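Local coordinates for protein VIN1 (Oscarella pearsei, PDB 6BFI) that binds actin filaments and may play a role in cell-cell adhesion, as a sponge member of the vinculin/alpha-catenin family, at residues T775-S780 against D791-L796; L24-E29 against S718-I723; R700-M705 against K727-N732; P2-T7 against L122-D127; R679-W684 against S693-M698. All blocks are in the same frame, centred on the assembly; numbering follows the deposited sequence.

Interaction 1 (T775-S780 against D791-L796)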
# COMPACT_ATOMS: atom_id res chain seq x y z
N THR A 775 -13.32 21.39 -17.09
CA THR A 775 -13.32 22.71 -17.72
C THR A 775 -12.59 22.67 -19.05
O THR A 775 -13.00 23.35 -20.01
CB THR A 775 -12.68 23.74 -16.78
OG1 THR A 775 -13.40 23.77 -15.54
CG2 THR A 775 -12.72 25.12 -17.41
N VAL A 776 -11.53 21.88 -19.15
CA VAL A 776 -10.81 21.75 -20.42
C VAL A 776 -11.66 21.01 -21.44
O VAL A 776 -11.71 21.39 -22.62
CB VAL A 776 -9.45 21.06 -20.20
CG1 VAL A 776 -8.76 20.79 -21.53
CG2 VAL A 776 -8.57 21.91 -19.31
N LYS A 777 -12.35 19.94 -21.01
CA LYS A 777 -13.19 19.17 -21.93
C LYS A 777 -14.36 20.01 -22.44
O LYS A 777 -14.73 19.90 -23.61
CB LYS A 777 -13.70 17.91 -21.22
CG LYS A 777 -14.79 17.17 -21.97
CD LYS A 777 -14.31 16.63 -23.31
CE LYS A 777 -15.43 15.92 -24.05
NZ LYS A 777 -14.97 15.38 -25.36
N ALA A 778 -14.94 20.84 -21.58
CA ALA A 778 -16.09 21.65 -21.99
C ALA A 778 -15.71 22.66 -23.06
O ALA A 778 -16.54 23.00 -23.91
CB ALA A 778 -16.69 22.36 -20.78
N THR A 779 -14.48 23.16 -23.04
CA THR A 779 -14.03 24.16 -24.00
C THR A 779 -13.47 23.55 -25.28
O THR A 779 -12.96 24.28 -26.13
CB THR A 779 -12.98 25.07 -23.36
OG1 THR A 779 -11.85 24.28 -22.94
CG2 THR A 779 -13.56 25.79 -22.16
N SER A 780 -13.56 22.23 -25.43
CA SER A 780 -13.08 21.55 -26.62
C SER A 780 -14.15 20.75 -27.35
O SER A 780 -14.10 20.67 -28.58
CB SER A 780 -11.91 20.61 -26.27
OG SER A 780 -12.32 19.62 -25.35
N ASP A 791 -7.79 13.76 -26.28
CA ASP A 791 -6.98 13.74 -25.07
C ASP A 791 -7.74 14.28 -23.87
O ASP A 791 -7.64 13.74 -22.76
CB ASP A 791 -5.68 14.52 -25.29
CG ASP A 791 -4.82 13.93 -26.39
OD1 ASP A 791 -5.06 12.77 -26.77
OD2 ASP A 791 -3.90 14.63 -26.86
N ALA A 792 -8.53 15.34 -24.07
CA ALA A 792 -9.34 15.88 -22.99
C ALA A 792 -10.33 14.83 -22.49
O ALA A 792 -10.50 14.65 -21.27
CB ALA A 792 -10.07 17.14 -23.45
N THR A 793 -10.99 14.13 -23.41
CA THR A 793 -11.91 13.07 -23.03
C THR A 793 -11.20 11.97 -22.24
O THR A 793 -11.66 11.58 -21.16
CB THR A 793 -12.58 12.48 -24.27
OG1 THR A 793 -13.33 13.50 -24.94
CG2 THR A 793 -13.50 11.33 -23.90
N ASP A 794 -10.07 11.49 -22.75
CA ASP A 794 -9.38 10.37 -22.11
C ASP A 794 -8.87 10.74 -20.72
O ASP A 794 -8.94 9.94 -19.78
CB ASP A 794 -8.23 9.88 -22.99
CG ASP A 794 -8.70 9.44 -24.36
OD1 ASP A 794 -9.91 9.21 -24.53
OD2 ASP A 794 -7.85 9.31 -25.27
N MET A 795 -8.36 11.96 -20.56
CA MET A 795 -7.90 12.40 -19.25
C MET A 795 -9.07 12.55 -18.29
O MET A 795 -8.98 12.15 -17.12
CB MET A 795 -7.12 13.70 -19.36
CG MET A 795 -5.82 13.56 -20.15
SD MET A 795 -4.99 15.14 -20.43
CE MET A 795 -4.48 15.56 -18.76
N LEU A 796 -10.18 13.12 -18.76
CA LEU A 796 -11.35 13.27 -17.90
C LEU A 796 -11.86 11.91 -17.43
O LEU A 796 -12.13 11.71 -16.24
CB LEU A 796 -12.45 14.05 -18.62
CG LEU A 796 -13.75 14.24 -17.83
CD1 LEU A 796 -13.50 14.97 -16.52
CD2 LEU A 796 -14.78 14.98 -18.67
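Lys777 and Ala792 bring two consecutive helices of the C-terminal bundle together in a buried helical-hairpin contact, where helix 763-778 runs out before the turn into helix 786-817. The CA atoms of this pair lie 5.2 Å apart, a close approach the alanine allows: its CB sits 4.0 Å from Lys777 CA and also faces Val776 CG1 and Ser780 OG. With CG anti to its backbone N (chi1 169°), Lys777 rests CG 4.0 Å from Leu796 CD2, the two side chains crossing at about a right angle. After a bend at chi2 the chain is extended, and Lys777 NZ gives a hydrogen bond to Thr793 OG1; the modelled 2.5 Å is very short and its exact value doubtful. The helix end is tied off by Ser780: Ser780 OG bonds Lys777 O at 3.0 Å, and the serine backbone N reaches that oxygen from the same face of the carbonyl plane. Lys777 NZ also forms a salt bridge with Asp789, while Thr793 OG1 bonds to the backbone O of that aspartate. A buried lysine therefore has its charge met by a carboxylate and a hydroxyl, which would probably favour its protonated form.

Interaction 2 (L24-E29 against S718-I723)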
# COMPACT_ATOMS: atom_id res chain seq x y z
N LEU A 24 -16.61 31.84 -17.21
CA LEU A 24 -16.93 32.49 -18.48
C LEU A 24 -17.89 31.65 -19.31
O LEU A 24 -18.86 32.17 -19.88
CB LEU A 24 -15.65 32.77 -19.27
CG LEU A 24 -14.82 33.98 -18.82
CD1 LEU A 24 -13.53 34.06 -19.61
CD2 LEU A 24 -15.64 35.25 -18.97
N VAL A 25 -17.64 30.34 -19.38
CA VAL A 25 -18.57 29.47 -20.10
C VAL A 25 -19.94 29.47 -19.44
O VAL A 25 -20.98 29.52 -20.12
CB VAL A 25 -17.98 28.04 -20.20
CG1 VAL A 25 -18.98 27.10 -20.86
CG2 VAL A 25 -16.67 28.07 -20.98
N LEU A 26 -19.97 29.42 -18.10
CA LEU A 26 -21.24 29.41 -17.39
C LEU A 26 -22.04 30.68 -17.64
O LEU A 26 -23.26 30.64 -17.79
CB LEU A 26 -21.00 29.22 -15.89
CG LEU A 26 -20.36 27.91 -15.41
CD1 LEU A 26 -20.06 27.98 -13.92
CD2 LEU A 26 -21.24 26.72 -15.73
N PHE A 27 -21.36 31.84 -17.67
CA PHE A 27 -22.04 33.09 -17.98
C PHE A 27 -22.55 33.11 -19.41
O PHE A 27 -23.67 33.56 -19.68
CB PHE A 27 -21.11 34.27 -17.74
CG PHE A 27 -21.10 34.77 -16.32
CD1 PHE A 27 -22.29 34.97 -15.64
CD2 PHE A 27 -19.91 35.05 -15.68
CE1 PHE A 27 -22.28 35.44 -14.34
CE2 PHE A 27 -19.89 35.51 -14.38
CZ PHE A 27 -21.08 35.71 -13.71
N HIS A 28 -21.73 32.63 -20.36
CA HIS A 28 -22.16 32.60 -21.75
C HIS A 28 -23.41 31.74 -21.92
O HIS A 28 -24.32 32.11 -22.67
CB HIS A 28 -21.05 32.08 -22.65
CG HIS A 28 -21.46 31.93 -24.08
ND1 HIS A 28 -21.85 32.99 -24.86
CD2 HIS A 28 -21.55 30.83 -24.87
CE1 HIS A 28 -22.16 32.56 -26.07
NE2 HIS A 28 -21.99 31.25 -26.10
N GLU A 29 -23.47 30.60 -21.24
CA GLU A 29 -24.68 29.80 -21.30
C GLU A 29 -25.81 30.41 -20.48
O GLU A 29 -26.98 30.12 -20.76
CB GLU A 29 -24.40 28.37 -20.82
CG GLU A 29 -23.73 27.50 -21.88
CD GLU A 29 -24.12 26.04 -21.76
OE1 GLU A 29 -23.22 25.18 -21.81
OE2 GLU A 29 -25.33 25.76 -21.62
N SER A 718 -24.35 21.50 -23.21
CA SER A 718 -23.82 20.52 -22.28
C SER A 718 -22.56 21.00 -21.55
O SER A 718 -22.14 20.35 -20.58
CB SER A 718 -23.51 19.21 -23.01
OG SER A 718 -24.63 18.77 -23.76
N LYS A 719 -21.97 22.10 -21.99
CA LYS A 719 -20.72 22.56 -21.40
C LYS A 719 -20.93 23.08 -19.98
O LYS A 719 -20.23 22.67 -19.05
CB LYS A 719 -20.10 23.64 -22.29
CG LYS A 719 -19.96 23.22 -23.73
CD LYS A 719 -19.91 24.41 -24.67
CE LYS A 719 -20.05 23.96 -26.12
NZ LYS A 719 -18.98 23.00 -26.50
N ALA A 720 -21.90 23.98 -19.80
CA ALA A 720 -22.18 24.51 -18.47
C ALA A 720 -22.62 23.41 -17.52
O ALA A 720 -22.25 23.40 -16.34
CB ALA A 720 -23.24 25.61 -18.55
N ASP A 721 -23.43 22.46 -18.01
CA ASP A 721 -23.83 21.33 -17.19
C ASP A 721 -22.63 20.47 -16.81
O ASP A 721 -22.57 19.93 -15.70
CB ASP A 721 -24.89 20.50 -17.92
CG ASP A 721 -26.17 21.28 -18.18
OD1 ASP A 721 -26.48 22.18 -17.37
OD2 ASP A 721 -26.85 21.00 -19.18
N LEU A 722 -21.66 20.34 -17.72
CA LEU A 722 -20.46 19.57 -17.42
C LEU A 722 -19.63 20.25 -16.33
O LEU A 722 -19.22 19.60 -15.36
CB LEU A 722 -19.63 19.37 -18.69
CG LEU A 722 -18.23 18.77 -18.52
CD1 LEU A 722 -18.27 17.48 -17.72
CD2 LEU A 722 -17.58 18.55 -19.87
N ILE A 723 -19.39 21.55 -16.47
CA ILE A 723 -18.57 22.27 -15.50
C ILE A 723 -19.25 22.29 -14.14
O ILE A 723 -18.65 21.94 -13.11
CB ILE A 723 -18.26 23.69 -16.00
CG1 ILE A 723 -17.47 23.62 -17.31
CG2 ILE A 723 -17.51 24.48 -14.95
CD1 ILE A 723 -17.20 24.98 -17.94
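Glu29 and Val25 on helix 8-32 meet helix 718-745 near its N-terminal end, at Lys719. Lys719 CB packs 3.9 Å from Val25 CG1, the two side chains crossing at about a right angle, and its ammonium end leads away from helix 8-32. Ala720 is the centre of the contact. Its backbone N donates to Glu29 OE1 at 2.7 Å, nearly straight (166°) but from above the carboxylate plane, while its CB lies 3.4 Å from Glu29 CD. Leu26 CD2 touches the same methyl at 3.6 Å and also lies near Ala720 O. With Glu29 OE2 taking the backbone N of Arg717, the carboxylate grips two amides near the N-terminal end of helix 718-745, where the helix dipole would probably favour its negative charge. A leucine in place of Glu29 would probably leave the amides of Ala720 and Arg717 without their acceptor. One turn on, Ile723 reaches CD1 to within 3.9 Å of Val25 CB. The helices cross at 135° between their N-to-C directions with axes 8.9 Å apart, joining the N-terminal bundle to the C-terminal one. Helix 102-145 touches Lys719 through Lys105 and Leu109, and Ala778 of helix 763-778 packs on Lys719, Leu722 and Ile723.

Interaction 3 (R700-M705 against K727-N732)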
# COMPACT_ATOMS: atom_id res chain seq x y z
N ARG A 700 -24.89 9.40 -8.74
CA ARG A 700 -25.86 10.05 -9.62
C ARG A 700 -25.23 11.21 -10.38
O ARG A 700 -25.34 11.30 -11.61
CB ARG A 700 -27.06 10.53 -8.80
CG ARG A 700 -27.78 9.45 -8.01
CD ARG A 700 -28.94 10.03 -7.21
NE ARG A 700 -29.54 9.06 -6.31
CZ ARG A 700 -29.44 9.10 -4.98
NH1 ARG A 700 -28.76 10.08 -4.39
NH2 ARG A 700 -30.03 8.17 -4.24
N LYS A 701 -24.55 12.10 -9.65
CA LYS A 701 -23.91 13.25 -10.28
C LYS A 701 -22.88 12.81 -11.32
O LYS A 701 -22.79 13.42 -12.39
CB LYS A 701 -23.25 14.12 -9.21
CG LYS A 701 -24.24 14.77 -8.24
CD LYS A 701 -23.51 15.52 -7.14
CE LYS A 701 -24.48 16.26 -6.23
NZ LYS A 701 -25.25 17.29 -6.98
N MET A 702 -22.12 11.76 -11.03
CA MET A 702 -21.10 11.30 -11.97
C MET A 702 -21.74 10.73 -13.24
O MET A 702 -21.21 10.91 -14.34
CB MET A 702 -20.19 10.27 -11.31
CG MET A 702 -19.02 9.84 -12.18
SD MET A 702 -17.77 11.13 -12.43
CE MET A 702 -17.05 11.23 -10.79
N ALA A 703 -22.88 10.05 -13.10
CA ALA A 703 -23.62 9.59 -14.27
C ALA A 703 -24.10 10.78 -15.10
O ALA A 703 -24.04 10.75 -16.34
CB ALA A 703 -24.79 8.71 -13.85
N MET A 704 -24.60 11.83 -14.44
CA MET A 704 -24.98 13.03 -15.16
C MET A 704 -23.79 13.62 -15.91
O MET A 704 -23.93 14.08 -17.05
CB MET A 704 -25.58 14.06 -14.21
CG MET A 704 -26.85 13.60 -13.52
SD MET A 704 -28.03 12.89 -14.69
CE MET A 704 -28.39 14.31 -15.72
N MET A 705 -22.61 13.62 -15.29
CA MET A 705 -21.41 14.09 -15.98
C MET A 705 -21.15 13.26 -17.23
O MET A 705 -20.86 13.81 -18.30
CB MET A 705 -20.19 14.05 -15.06
CG MET A 705 -18.89 14.29 -15.84
SD MET A 705 -17.36 14.31 -14.89
CE MET A 705 -17.66 15.70 -13.81
N LYS A 727 -18.07 20.64 -10.51
CA LYS A 727 -17.93 21.36 -9.25
C LYS A 727 -18.80 20.74 -8.16
O LYS A 727 -18.37 20.64 -6.99
CB LYS A 727 -18.28 22.84 -9.44
CG LYS A 727 -17.35 23.56 -10.40
CD LYS A 727 -17.38 25.07 -10.19
CE LYS A 727 -18.01 25.79 -11.37
NZ LYS A 727 -18.05 27.26 -11.15
N GLU A 728 -20.00 20.29 -8.51
CA GLU A 728 -20.86 19.63 -7.53
C GLU A 728 -20.25 18.32 -7.05
O GLU A 728 -20.30 18.01 -5.85
CB GLU A 728 -22.25 19.40 -8.13
CG GLU A 728 -23.19 20.59 -7.97
CD GLU A 728 -24.38 20.53 -8.90
OE1 GLU A 728 -24.80 21.60 -9.40
OE2 GLU A 728 -24.91 19.43 -9.14
N ILE A 729 -19.66 17.55 -7.96
CA ILE A 729 -18.98 16.32 -7.56
C ILE A 729 -17.79 16.64 -6.66
O ILE A 729 -17.50 15.90 -5.71
CB ILE A 729 -18.54 15.52 -8.80
CG1 ILE A 729 -19.77 15.04 -9.58
CG2 ILE A 729 -17.69 14.32 -8.40
CD1 ILE A 729 -19.42 14.29 -10.84
N ALA A 730 -17.10 17.75 -6.93
CA ALA A 730 -15.97 18.13 -6.09
C ALA A 730 -16.43 18.47 -4.67
O ALA A 730 -15.82 18.03 -3.69
CB ALA A 730 -15.23 19.32 -6.71
N LEU A 731 -17.52 19.24 -4.55
CA LEU A 731 -18.03 19.57 -3.23
C LEU A 731 -18.51 18.32 -2.49
O LEU A 731 -18.28 18.17 -1.28
CB LEU A 731 -19.16 20.59 -3.36
CG LEU A 731 -19.72 21.20 -2.07
CD1 LEU A 731 -18.60 21.81 -1.24
CD2 LEU A 731 -20.78 22.24 -2.39
N ASN A 732 -19.18 17.41 -3.21
CA ASN A 732 -19.58 16.14 -2.61
C ASN A 732 -18.37 15.37 -2.11
O ASN A 732 -18.42 14.75 -1.04
CB ASN A 732 -20.37 15.31 -3.61
CG ASN A 732 -21.87 15.38 -3.37
OD1 ASN A 732 -22.36 16.30 -2.73
ND2 ASN A 732 -22.59 14.38 -3.88
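Lys701 and Glu728 form a salt bridge between two neighbouring antiparallel helices of the C-terminal helical bundle, 690-710 and 718-745. Lys701 NZ donates to Glu728 OE2 at 3.1 Å, on the anti side of the carboxylate and 32° out of its plane. The lysine chain is extended as far as CE and then turns at chi4 (-62°), which swings NZ round to the glutamate; the two side chains cross at about a right angle. Glu728 has a second positive partner, since its OE1 pairs with Arg724, and the shared charge would probably hold the carboxylate in its ionised form. Farther back along Lys701, CD and CE lie against the Asn732 amide, both 3.6 Å from Asn732 ND2, and CB packs 3.6 Å from Ile729 CG1. Beyond the lysine the contact becomes mainly apolar. The axes run 9.7 Å apart at 157°, and Ile729 reaches in among Lys701, Met702 and Met705. Leu770 of helix 763-778 and Leu803 of helix 786-817 also touch Ile729, placing it in the interior of the bundle. Its CD1 lies over the Met702 backbone, 3.6 Å from Met702 CA. Both methionines bring their methyls to the same point: Met702 CE comes to 3.9 Å from Ile729 CD1, and Met705 CE to 3.7 Å from that same methyl carbon.

Interaction 4 (P2-T7 against L122-D127)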
# COMPACT_ATOMS: atom_id res chain seq x y z
N PRO A 2 -0.59 17.81 -23.20
CA PRO A 2 -1.72 17.89 -22.27
C PRO A 2 -1.42 18.79 -21.09
O PRO A 2 -0.27 19.08 -20.76
CB PRO A 2 -1.91 16.43 -21.82
CG PRO A 2 -1.18 15.60 -22.83
CD PRO A 2 -0.03 16.45 -23.28
N VAL A 3 -2.50 19.24 -20.43
CA VAL A 3 -2.36 20.05 -19.24
C VAL A 3 -1.75 19.22 -18.12
O VAL A 3 -1.99 18.01 -18.01
CB VAL A 3 -3.73 20.64 -18.83
CG1 VAL A 3 -4.73 19.53 -18.53
CG2 VAL A 3 -3.58 21.57 -17.63
N LYS A 4 -0.92 19.86 -17.30
CA LYS A 4 -0.18 19.18 -16.24
C LYS A 4 -0.51 19.79 -14.89
O LYS A 4 -0.77 20.99 -14.77
CB LYS A 4 1.33 19.25 -16.49
CG LYS A 4 1.79 18.60 -17.78
CD LYS A 4 1.55 17.10 -17.75
CE LYS A 4 2.06 16.43 -19.02
NZ LYS A 4 1.93 14.95 -18.96
N PHE A 5 -0.50 18.94 -13.85
CA PHE A 5 -0.67 19.39 -12.48
C PHE A 5 0.11 18.53 -11.50
O PHE A 5 -0.32 18.33 -10.36
CB PHE A 5 -2.15 19.42 -12.07
CG PHE A 5 -3.06 18.68 -13.01
CD1 PHE A 5 -3.06 17.29 -13.05
CD2 PHE A 5 -3.92 19.37 -13.85
CE1 PHE A 5 -3.90 16.61 -13.91
CE2 PHE A 5 -4.76 18.70 -14.71
CZ PHE A 5 -4.75 17.31 -14.75
N HIS A 6 1.27 18.02 -11.93
CA HIS A 6 2.14 17.21 -11.08
C HIS A 6 2.96 18.05 -10.11
O HIS A 6 3.75 17.48 -9.35
CB HIS A 6 3.07 16.36 -11.94
CG HIS A 6 3.90 17.15 -12.90
ND1 HIS A 6 5.24 17.41 -12.69
CD2 HIS A 6 3.58 17.75 -14.07
CE1 HIS A 6 5.71 18.13 -13.69
NE2 HIS A 6 4.72 18.35 -14.54
N THR A 7 2.78 19.37 -10.11
CA THR A 7 3.58 20.29 -9.33
C THR A 7 2.66 21.27 -8.61
O THR A 7 1.66 21.72 -9.18
CB THR A 7 4.58 21.03 -10.24
OG1 THR A 7 5.78 20.25 -10.37
CG2 THR A 7 4.93 22.40 -9.71
N LEU A 122 3.67 26.78 -20.60
CA LEU A 122 4.58 27.82 -20.14
C LEU A 122 5.32 27.39 -18.88
O LEU A 122 6.54 27.54 -18.78
CB LEU A 122 3.81 29.12 -19.90
CG LEU A 122 4.14 30.28 -20.84
CD1 LEU A 122 3.50 31.56 -20.34
CD2 LEU A 122 5.64 30.44 -20.97
N LEU A 123 4.59 26.87 -17.90
CA LEU A 123 5.26 26.35 -16.71
C LEU A 123 6.00 25.05 -16.98
O LEU A 123 6.97 24.73 -16.28
CB LEU A 123 4.25 26.17 -15.58
CG LEU A 123 3.55 27.45 -15.10
CD1 LEU A 123 2.33 27.14 -14.25
CD2 LEU A 123 4.53 28.33 -14.33
N MET A 124 5.59 24.31 -18.01
CA MET A 124 6.14 22.98 -18.25
C MET A 124 7.50 23.01 -18.93
O MET A 124 8.29 22.08 -18.73
CB MET A 124 5.17 22.14 -19.09
CG MET A 124 4.30 21.21 -18.27
SD MET A 124 5.26 20.21 -17.12
CE MET A 124 6.30 19.29 -18.24
N CYS A 125 7.81 24.02 -19.73
CA CYS A 125 9.17 24.09 -20.27
C CYS A 125 10.17 24.40 -19.16
O CYS A 125 11.28 23.85 -19.15
CB CYS A 125 9.26 25.12 -21.40
SG CYS A 125 8.63 26.77 -21.04
N ALA A 126 9.78 25.24 -18.20
CA ALA A 126 10.62 25.47 -17.02
C ALA A 126 10.77 24.19 -16.20
O ALA A 126 11.88 23.83 -15.80
CB ALA A 126 10.03 26.60 -16.18
N ASP A 127 9.65 23.50 -15.94
CA ASP A 127 9.72 22.26 -15.18
C ASP A 127 10.61 21.23 -15.87
O ASP A 127 11.37 20.51 -15.21
CB ASP A 127 8.31 21.69 -14.97
CG ASP A 127 8.30 20.48 -14.05
OD1 ASP A 127 8.17 20.67 -12.82
OD2 ASP A 127 8.42 19.34 -14.55
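The His6 imidazole meets helix 102-145 by its edge, pointing NE2 at Met124 and CE1 at Asp127. From NE2 a weak hydrogen bond runs to Met124 SD, 3.2 Å away and almost straight at 170°; the sulfur sits 4.3 Å from the ring centroid and nearly in the ring plane. His6 and Asp127 reach toward each other tip to tip, with His6 CE1 3.1 Å from Asp127 OD2 and the ring and carboxylate planes turned 82° apart. Asp127 CG stands anti to its backbone N (chi1 -174°), which carries CG toward the N-terminal segment. Thr7 slides past the aspartate in the opposite direction, and its OG1 makes a weak, 3.4 Å bond to Asp127 OD1, an oxygen whose stronger partner is Arg178. Lys4 lays its CG 3.7 Å from Met124 CG, the two chains crossing obliquely, while its ammonium goes off to Thr252. Met124 thus touches both lysine methylenes and the ring edge. The irregular N-terminal segment leads into helix 8-32, pinned also by Ser120, which bonds Lys4 N, and by Thr183, which bonds Phe5 O. Its Val3 and Phe5 turn to helix 763-778, so it lies between that C-terminal helix and helix 102-145.

Interaction 5 (R679-W684 against S693-M698)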
# COMPACT_ATOMS: atom_id res chain seq x y z
N ARG A 679 -23.78 0.79 -7.21
CA ARG A 679 -24.13 -0.58 -6.85
C ARG A 679 -23.43 -1.01 -5.57
O ARG A 679 -24.00 -1.79 -4.79
CB ARG A 679 -23.78 -1.52 -7.99
CG ARG A 679 -24.50 -2.85 -7.93
CD ARG A 679 -24.55 -3.50 -9.31
NE ARG A 679 -25.23 -2.65 -10.29
CZ ARG A 679 -24.60 -1.95 -11.23
NH1 ARG A 679 -23.28 -1.99 -11.32
NH2 ARG A 679 -25.30 -1.21 -12.08
N GLU A 680 -22.21 -0.53 -5.33
CA GLU A 680 -21.54 -0.83 -4.07
C GLU A 680 -22.30 -0.24 -2.89
O GLU A 680 -22.48 -0.90 -1.86
CB GLU A 680 -20.10 -0.31 -4.10
CG GLU A 680 -19.32 -0.57 -2.82
CD GLU A 680 -19.03 -2.04 -2.59
OE1 GLU A 680 -18.97 -2.79 -3.59
OE2 GLU A 680 -18.86 -2.44 -1.42
N ALA A 681 -22.77 1.00 -3.03
CA ALA A 681 -23.49 1.65 -1.94
C ALA A 681 -24.96 1.24 -1.86
O ALA A 681 -25.59 1.47 -0.82
CB ALA A 681 -23.39 3.17 -2.07
N ASP A 682 -25.51 0.63 -2.91
CA ASP A 682 -26.94 0.35 -2.95
C ASP A 682 -27.34 -0.81 -2.06
O ASP A 682 -28.49 -0.88 -1.61
CB ASP A 682 -27.38 0.09 -4.40
CG ASP A 682 -28.89 0.07 -4.55
OD1 ASP A 682 -29.58 0.84 -3.84
OD2 ASP A 682 -29.40 -0.72 -5.38
N GLN A 683 -26.42 -1.74 -1.80
CA GLN A 683 -26.73 -2.88 -0.95
C GLN A 683 -26.92 -2.50 0.52
O GLN A 683 -27.34 -3.35 1.31
CB GLN A 683 -25.64 -3.95 -1.08
CG GLN A 683 -24.23 -3.43 -0.92
CD GLN A 683 -23.18 -4.50 -1.14
OE1 GLN A 683 -23.41 -5.68 -0.86
NE2 GLN A 683 -22.02 -4.11 -1.66
N TRP A 684 -26.62 -1.26 0.89
CA TRP A 684 -26.83 -0.76 2.24
C TRP A 684 -28.03 0.18 2.27
O TRP A 684 -28.22 0.98 1.34
CB TRP A 684 -25.59 -0.03 2.75
CG TRP A 684 -24.33 -0.80 2.62
CD1 TRP A 684 -23.44 -0.76 1.59
CD2 TRP A 684 -23.80 -1.74 3.56
NE1 TRP A 684 -22.40 -1.61 1.82
CE2 TRP A 684 -22.59 -2.23 3.03
CE3 TRP A 684 -24.23 -2.22 4.80
CZ2 TRP A 684 -21.81 -3.17 3.70
CZ3 TRP A 684 -23.46 -3.16 5.46
CH2 TRP A 684 -22.26 -3.62 4.91
N SER A 693 -25.50 7.91 1.72
CA SER A 693 -26.26 8.95 1.03
C SER A 693 -25.34 9.80 0.16
O SER A 693 -25.62 10.03 -1.03
CB SER A 693 -27.00 9.82 2.04
OG SER A 693 -27.65 9.02 3.01
N LEU A 694 -24.24 10.29 0.73
CA LEU A 694 -23.29 11.09 -0.03
C LEU A 694 -22.74 10.32 -1.22
O LEU A 694 -22.56 10.88 -2.31
CB LEU A 694 -22.14 11.56 0.87
CG LEU A 694 -22.48 12.33 2.14
CD1 LEU A 694 -21.21 12.89 2.78
CD2 LEU A 694 -23.48 13.45 1.86
N VAL A 695 -22.46 9.03 -1.03
CA VAL A 695 -21.86 8.24 -2.10
C VAL A 695 -22.86 7.99 -3.22
O VAL A 695 -22.52 8.08 -4.40
CB VAL A 695 -21.29 6.93 -1.54
CG1 VAL A 695 -20.87 6.03 -2.66
CG2 VAL A 695 -20.11 7.21 -0.62
N LYS A 696 -24.11 7.67 -2.87
CA LYS A 696 -25.14 7.49 -3.90
C LYS A 696 -25.35 8.78 -4.68
O LYS A 696 -25.41 8.76 -5.92
CB LYS A 696 -26.45 7.02 -3.26
CG LYS A 696 -26.65 5.52 -3.28
CD LYS A 696 -27.98 5.15 -2.65
CE LYS A 696 -28.28 3.67 -2.81
NZ LYS A 696 -29.57 3.29 -2.16
N GLN A 697 -25.47 9.91 -3.98
CA GLN A 697 -25.61 11.19 -4.65
C GLN A 697 -24.43 11.45 -5.59
O GLN A 697 -24.61 11.92 -6.72
CB GLN A 697 -25.74 12.31 -3.62
CG GLN A 697 -26.03 13.69 -4.20
CD GLN A 697 -27.50 13.93 -4.46
OE1 GLN A 697 -28.27 12.99 -4.70
NE2 GLN A 697 -27.91 15.19 -4.41
N MET A 698 -23.22 11.13 -5.13
CA MET A 698 -22.04 11.33 -5.97
C MET A 698 -22.08 10.45 -7.21
O MET A 698 -21.66 10.87 -8.29
CB MET A 698 -20.77 11.05 -5.16
CG MET A 698 -19.48 11.46 -5.85
SD MET A 698 -18.04 11.24 -4.80
CE MET A 698 -18.60 12.03 -3.29
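Ala681 and Lys696 have their CA atoms 6.4 Å apart where the C-terminal part of helix 669-682 lies against helix 690-710, the two joined by a short connection. Ala681 offers only a methyl, and its CB packs 3.9 Å from Val695 CG1 with Lys696 CG a little farther off. Val695 holds CG1 anti to its backbone N (chi1 171°), which turns that branch to the alanine. Beyond CG the Lys696 chain is fully extended, passing obliquely to Asp682. Its NZ donates to Asp682 OD1 at 3.0 Å in a salt bridge that uses the anti lone pair of the oxygen, and CE lies 3.6 Å from Asp682 CA. The same OD1 is also bound by Arg659, so one carboxylate oxygen serves two cations, which would probably keep the aspartate ionised. An alanine in place of Lys696 would probably leave Asp682 with less charge compensation and open a gap beside it. Lys835 comes close to the ammonium of Lys696 as a like charge, and its backbone pairs with Gln683. Val695 also touches Val807 and Ile811 of helix 786-817 and Leu736 of helix 718-745, while Trp684 meets Trp832 edge-to-face.

In the fold
Interactions 1, 3, 4 and 5 are buried; only interaction 2 is partly buried. Interactions 1, 3 and 5 join helices near in sequence within the C-terminal bundle, whereas 2 and 4 tie in the distant N-terminal part. Helix 718-745 serves both interactions 2 and 3, and helix 690-710 both 3 and 5, so contacts run on from one to the next: Leu722 touches Met705, and Asn732 packs on Gln697 and Met698. Lysines span interactions 1, 3 and 5, reaching, within the segments, a hydroxyl in the first and carboxylates in the others. Interaction 2 relies instead on a carboxylate near a helix N-terminus, and interaction 4 on weak bonds from a loop, which reaches interaction 1 through Met795.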